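Local coordinates for protein lantibiotic dehydratase (Microbispora corallina, PDB 5EHK) that probably dehydrates serine and threonine residues of the NAI-107 precursor peptide in a tRNA-dependent manner, as glutamyl-tRNA-using lantibiotic dehydratases do, at residues I134-R139 against D733-L738; V236-L241 against L271-M275. One frame throughout, in Å; residues are numbered along the deposited sequence.

Start near the N terminus: I134-R139, at the C-terminal part of helix 119-138, is where contact 1 begins. About 100 residues later the chain opens a smaller loop. V236-L241 on helix 235-243 is met only 30 residues on by L271-M275 on helix 267-278, and contact 2 closes there, packing two helices with helix 250-260 between them in sequence. Some 460 residues further, D733-L738, which leads into strand 735-739, returns to helix 119-138 and completes contact 1, tying that helix to the antiparallel pair 726-730/735-739 of the large mixed sheet. This loop of nearly 600 residues contains the whole of contact 2, yet the two centres are about 51 Å apart and the nearest atoms about 34 Å.

Contact 1: residues I134-R139 against D733-L738; sequences IRMRTR and DQRLLL
This is a helix-on-sheet contact: the C-terminal part of helix 119-138 lies across strand 735-739, which forms an antiparallel β-hairpin with strand 726-730. The axes of 134-138 and 735-738 cross at 91°, 8.6 Å apart; T138 CA sits 6.5 Å from L737 CA, and R139 CA 6.9 Å from R735 CA.

I134 (chi1 m, chi2 t) points at the strand. Its CG2 reaches L737 O at 3.4 Å and L736 CD1 at 4.1 Å, its CD1 L738 CD2 at 4.1 Å; L736 and L738 start out away from the helix, but their ends return to I134. L737 points toward the helix, chi1 off-rotamer at -145°, its CB 3.6 Å from T138 OG1.

R139 has chi1 t but chi2 and chi3 near 108°, swinging its guanidinium over to the strand. R139 NH1 and R735 NH1, 3.2 Å apart, are both donors and form no bond: R139 NH1 hydrogen-bonds weakly to T141 OG1, while R735 (m, t, t) has NH2 hydrogen-bonded to P526 O and NE in a long, weak ion pair with E785.

T138 takes chi1 p, so OG1 donates a very short 2.3 Å hydrogen bond to I134 O. A water donates to T138 OG1 (3.3 Å) and R735 O (3.0 Å) and accepts from L737 N at 2.8 Å.

Contact 2: residues V236-L241 against L271-M275; sequences VVAEIL and LLADM
Both segments are regular α-helix, V236-L241 from helix 235-243 and L271-M275 from helix 267-278. Their axes cross at -75° and come no closer than 11.4 Å; V237 CA lies 8.2 Å from L271 CA and I240 CA 7.9 Å from L272 CA. The spacing is bridged mainly by M275 and I240, with leucine and valine tips completing the fit. M275 (chi1 m, chi2 t, chi3 near 136°) reaches across, its CE 3.5 Å from V237 CG1 and 4.3 Å from L241 CG, its SD 3.6 Å from I240 CG2. I240 (chi1 m, chi2 t) answers with CG2 at 3.5 Å from L272 CD2 and CD1 at 4.0 Å from L271 CG. V236 CG1 meets L271 CD2 at 4.0 Å. Helix 250-260 touches V236, I240 and L272, so three helices share one small core. Three helices following short strands are consistent with a winged-helix unit like the one that binds leader peptide in the related dehydratase NisB. With every contact here apolar, the helices are joined by side-chain fit and burial rather than by polar bonds.

Contact 1: residues I134-R139 against D733-L738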
loop_
_atom_site.group_PDB
_atom_site.type_symbol
_atom_site.label_atom_id
_atom_site.label_comp_id
_atom_site.label_asym_id
_atom_site.label_seq_id
_atom_site.Cartn_x
_atom_site.Cartn_y
_atom_site.Cartn_z
ATOM N N ILE A 134 -39.346 -22.529 2.815
ATOM C CA ILE A 134 -39.250 -21.082 2.847
ATOM C C ILE A 134 -38.831 -20.528 1.499
ATOM O O ILE A 134 -39.396 -19.535 1.030
ATOM C CB ILE A 134 -38.218 -20.639 3.893
ATOM C CG1 ILE A 134 -38.706 -21.043 5.280
ATOM C CG2 ILE A 134 -37.987 -19.135 3.836
ATOM C CD1 ILE A 134 -37.858 -20.541 6.395
ATOM N N ARG A 135 -37.856 -21.181 0.866
ATOM C CA ARG A 135 -37.376 -20.718 -0.424
ATOM C C ARG A 135 -38.485 -20.740 -1.440
ATOM O O ARG A 135 -38.698 -19.756 -2.143
ATOM C CB ARG A 135 -36.239 -21.568 -0.964
ATOM C CG ARG A 135 -35.481 -20.853 -2.057
ATOM C CD ARG A 135 -34.796 -21.785 -3.026
ATOM N NE ARG A 135 -33.804 -21.030 -3.779
ATOM C CZ ARG A 135 -32.519 -20.953 -3.457
ATOM N NH1 ARG A 135 -32.044 -21.637 -2.418
ATOM N NH2 ARG A 135 -31.704 -20.217 -4.199
ATOM N N MET A 136 -39.180 -21.871 -1.505
ATOM C CA MET A 136 -40.195 -22.116 -2.529
ATOM C C MET A 136 -41.332 -21.114 -2.451
ATOM O O MET A 136 -42.043 -20.857 -3.437
ATOM C CB MET A 136 -40.762 -23.523 -2.398
ATOM C CG MET A 136 -41.560 -23.944 -3.601
ATOM S SD MET A 136 -41.890 -25.712 -3.663
ATOM C CE MET A 136 -42.038 -25.936 -5.438
ATOM N N ARG A 137 -41.474 -20.520 -1.276
ATOM C CA ARG A 137 -42.593 -19.649 -1.032
ATOM C C ARG A 137 -42.184 -18.175 -0.906
ATOM O O ARG A 137 -43.027 -17.281 -0.916
ATOM C CB ARG A 137 -43.430 -20.208 0.135
ATOM C CG ARG A 137 -44.107 -21.568 -0.253
ATOM C CD ARG A 137 -44.631 -22.430 0.910
ATOM N NE ARG A 137 -45.627 -21.707 1.715
ATOM C CZ ARG A 137 -46.945 -21.654 1.488
ATOM N NH1 ARG A 137 -47.504 -22.296 0.461
ATOM N NH2 ARG A 137 -47.707 -20.939 2.308
ATOM N N THR A 138 -40.881 -17.914 -0.837
ATOM C CA THR A 138 -40.404 -16.544 -0.650
ATOM C C THR A 138 -39.217 -16.079 -1.479
ATOM O O THR A 138 -39.078 -14.882 -1.676
ATOM C CB THR A 138 -40.077 -16.240 0.822
ATOM O OG1 THR A 138 -39.157 -17.227 1.322
ATOM C CG2 THR A 138 -41.347 -16.237 1.664
ATOM N N ARG A 139 -38.354 -16.986 -1.937
ATOM C CA ARG A 139 -37.134 -16.563 -2.665
ATOM C C ARG A 139 -37.242 -16.426 -4.168
ATOM O O ARG A 139 -37.221 -17.424 -4.892
ATOM C CB ARG A 139 -35.927 -17.472 -2.379
ATOM C CG ARG A 139 -34.658 -17.029 -3.117
ATOM C CD ARG A 139 -33.633 -16.434 -2.216
ATOM N NE ARG A 139 -32.503 -17.339 -2.053
ATOM C CZ ARG A 139 -31.288 -17.120 -2.541
ATOM N NH1 ARG A 139 -31.026 -16.010 -3.219
ATOM N NH2 ARG A 139 -30.332 -18.012 -2.335
ATOM N N ASP A 733 -24.648 -15.788 -0.069
ATOM C CA ASP A 733 -25.330 -16.971 -0.599
ATOM C C ASP A 733 -26.847 -17.069 -0.348
ATOM O O ASP A 733 -27.541 -17.770 -1.090
ATOM C CB ASP A 733 -24.618 -18.252 -0.146
ATOM C CG ASP A 733 -23.420 -18.595 -1.024
ATOM O OD1 ASP A 733 -23.597 -18.679 -2.264
ATOM O OD2 ASP A 733 -22.302 -18.756 -0.481
ATOM N N GLN A 734 -27.364 -16.381 0.679
ATOM C CA GLN A 734 -28.797 -16.495 1.004
ATOM C C GLN A 734 -29.537 -15.162 1.185
ATOM O O GLN A 734 -29.039 -14.212 1.790
ATOM C CB GLN A 734 -29.059 -17.394 2.218
ATOM C CG GLN A 734 -28.694 -16.786 3.554
ATOM C CD GLN A 734 -27.208 -16.833 3.831
ATOM O OE1 GLN A 734 -26.418 -17.273 2.990
ATOM N NE2 GLN A 734 -26.818 -16.403 5.031
ATOM N N ARG A 735 -30.732 -15.125 0.612
ATOM C CA ARG A 735 -31.775 -14.224 1.038
ATOM C C ARG A 735 -32.672 -15.163 1.829
ATOM O O ARG A 735 -33.015 -16.247 1.348
ATOM C CB ARG A 735 -32.515 -13.691 -0.186
ATOM C CG ARG A 735 -31.694 -12.752 -1.058
ATOM C CD ARG A 735 -32.412 -12.487 -2.374
ATOM N NE ARG A 735 -31.702 -11.516 -3.212
ATOM C CZ ARG A 735 -30.641 -11.802 -3.968
ATOM N NH1 ARG A 735 -30.145 -13.033 -4.000
ATOM N NH2 ARG A 735 -30.068 -10.854 -4.694
ATOM N N LEU A 736 -33.043 -14.779 3.042
ATOM C CA LEU A 736 -33.843 -15.675 3.871
ATOM C C LEU A 736 -34.966 -14.957 4.627
ATOM O O LEU A 736 -34.725 -14.266 5.621
ATOM C CB LEU A 736 -32.946 -16.467 4.812
ATOM C CG LEU A 736 -33.433 -17.877 5.133
ATOM C CD1 LEU A 736 -33.875 -18.577 3.860
ATOM C CD2 LEU A 736 -32.343 -18.683 5.851
ATOM N N LEU A 737 -36.193 -15.112 4.121
ATOM C CA LEU A 737 -37.378 -14.501 4.720
ATOM C C LEU A 737 -37.752 -15.282 5.957
ATOM O O LEU A 737 -38.187 -16.431 5.871
ATOM C CB LEU A 737 -38.554 -14.563 3.739
ATOM C CG LEU A 737 -39.566 -13.412 3.697
ATOM C CD1 LEU A 737 -39.640 -12.703 5.033
ATOM C CD2 LEU A 737 -39.214 -12.432 2.602
ATOM N N LEU A 738 -37.604 -14.648 7.112
ATOM C CA LEU A 738 -37.864 -15.341 8.368
ATOM C C LEU A 738 -38.926 -14.604 9.166
ATOM O O LEU A 738 -38.892 -13.378 9.285
ATOM C CB LEU A 738 -36.595 -15.489 9.223
ATOM C CG LEU A 738 -35.375 -16.253 8.702
ATOM C CD1 LEU A 738 -34.244 -16.087 9.698
ATOM C CD2 LEU A 738 -35.675 -17.728 8.428
HETATM O O HOH W 1 -35.987 -16.514 1.732
#

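Contact 2: residues V236-L241 against L271-M275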
loop_
_atom_site.group_PDB
_atom_site.type_symbol
_atom_site.label_atom_id
_atom_site.label_comp_id
_atom_site.label_asym_id
_atom_site.label_seq_id
_atom_site.Cartn_x
_atom_site.Cartn_y
_atom_site.Cartn_z
ATOM N N VAL A 236 4.977 -30.442 -37.669
ATOM C CA VAL A 236 3.654 -31.012 -37.965
ATOM C C VAL A 236 2.592 -30.332 -37.104
ATOM O O VAL A 236 1.522 -29.951 -37.589
ATOM C CB VAL A 236 3.591 -32.510 -37.689
ATOM C CG1 VAL A 236 2.397 -33.106 -38.443
ATOM C CG2 VAL A 236 4.875 -33.169 -38.124
ATOM N N VAL A 237 2.902 -30.246 -35.810
ATOM C CA VAL A 237 2.107 -29.523 -34.826
ATOM C C VAL A 237 1.841 -28.069 -35.244
ATOM O O VAL A 237 0.699 -27.608 -35.161
ATOM C CB VAL A 237 2.781 -29.585 -33.419
ATOM C CG1 VAL A 237 2.260 -28.491 -32.493
ATOM C CG2 VAL A 237 2.620 -30.970 -32.793
ATOM N N ALA A 238 2.869 -27.363 -35.719
ATOM C CA ALA A 238 2.704 -25.958 -36.110
ATOM C C ALA A 238 1.842 -25.783 -37.363
ATOM O O ALA A 238 1.028 -24.843 -37.436
ATOM C CB ALA A 238 4.042 -25.294 -36.302
ATOM N N GLU A 239 2.000 -26.700 -38.322
ATOM C CA GLU A 239 1.210 -26.699 -39.557
ATOM C C GLU A 239 -0.268 -26.944 -39.273
ATOM O O GLU A 239 -1.151 -26.359 -39.917
ATOM C CB GLU A 239 1.725 -27.769 -40.523
ATOM C CG GLU A 239 1.070 -27.733 -41.896
ATOM C CD GLU A 239 1.632 -26.644 -42.784
ATOM O OE1 GLU A 239 2.714 -26.119 -42.458
ATOM O OE2 GLU A 239 0.982 -26.290 -43.792
ATOM N N ILE A 240 -0.526 -27.824 -38.311
ATOM C CA ILE A 240 -1.884 -28.163 -37.936
ATOM C C ILE A 240 -2.542 -26.915 -37.380
ATOM O O ILE A 240 -3.604 -26.482 -37.855
ATOM C CB ILE A 240 -1.900 -29.298 -36.894
ATOM C CG1 ILE A 240 -1.566 -30.636 -37.572
ATOM C CG2 ILE A 240 -3.248 -29.368 -36.209
ATOM C CD1 ILE A 240 -1.468 -31.812 -36.641
ATOM N N LEU A 241 -1.879 -26.316 -36.395
ATOM C CA LEU A 241 -2.406 -25.131 -35.730
ATOM C C LEU A 241 -2.657 -23.966 -36.696
ATOM O O LEU A 241 -3.651 -23.269 -36.572
ATOM C CB LEU A 241 -1.494 -24.703 -34.586
ATOM C CG LEU A 241 -1.461 -25.682 -33.412
ATOM C CD1 LEU A 241 -0.542 -25.176 -32.285
ATOM C CD2 LEU A 241 -2.855 -25.984 -32.901
ATOM N N LEU A 271 -2.969 -37.540 -34.323
ATOM C CA LEU A 271 -2.331 -36.333 -33.823
ATOM C C LEU A 271 -3.391 -35.267 -33.546
ATOM O O LEU A 271 -3.404 -34.669 -32.469
ATOM C CB LEU A 271 -1.291 -35.816 -34.822
ATOM C CG LEU A 271 -0.347 -34.772 -34.238
ATOM C CD1 LEU A 271 -0.010 -35.118 -32.790
ATOM C CD2 LEU A 271 0.912 -34.652 -35.080
ATOM N N LEU A 272 -4.290 -35.052 -34.506
ATOM C CA LEU A 272 -5.431 -34.170 -34.295
ATOM C C LEU A 272 -6.220 -34.565 -33.040
ATOM O O LEU A 272 -6.748 -33.698 -32.331
ATOM C CB LEU A 272 -6.359 -34.179 -35.509
ATOM C CG LEU A 272 -5.826 -33.669 -36.847
ATOM C CD1 LEU A 272 -6.968 -33.491 -37.825
ATOM C CD2 LEU A 272 -5.078 -32.370 -36.696
ATOM N N ALA A 273 -6.276 -35.870 -32.771
ATOM C CA ALA A 273 -7.012 -36.427 -31.637
ATOM C C ALA A 273 -6.325 -36.151 -30.304
ATOM O O ALA A 273 -6.981 -35.825 -29.322
ATOM C CB ALA A 273 -7.215 -37.904 -31.824
ATOM N N ASP A 274 -5.015 -36.362 -30.252
ATOM C CA ASP A 274 -4.214 -36.001 -29.075
ATOM C C ASP A 274 -4.308 -34.502 -28.784
ATOM O O ASP A 274 -4.353 -34.079 -27.626
ATOM C CB ASP A 274 -2.752 -36.334 -29.326
ATOM C CG ASP A 274 -2.469 -37.792 -29.192
ATOM O OD1 ASP A 274 -3.273 -38.471 -28.518
ATOM O OD2 ASP A 274 -1.460 -38.252 -29.774
ATOM N N MET A 275 -4.324 -33.705 -29.850
ATOM C CA MET A 275 -4.379 -32.254 -29.721
ATOM C C MET A 275 -5.734 -31.806 -29.200
ATOM O O MET A 275 -5.813 -30.944 -28.322
ATOM C CB MET A 275 -4.080 -31.574 -31.058
ATOM C CG MET A 275 -2.621 -31.633 -31.471
ATOM S SD MET A 275 -2.382 -30.804 -33.053
ATOM C CE MET A 275 -0.901 -29.887 -32.702
#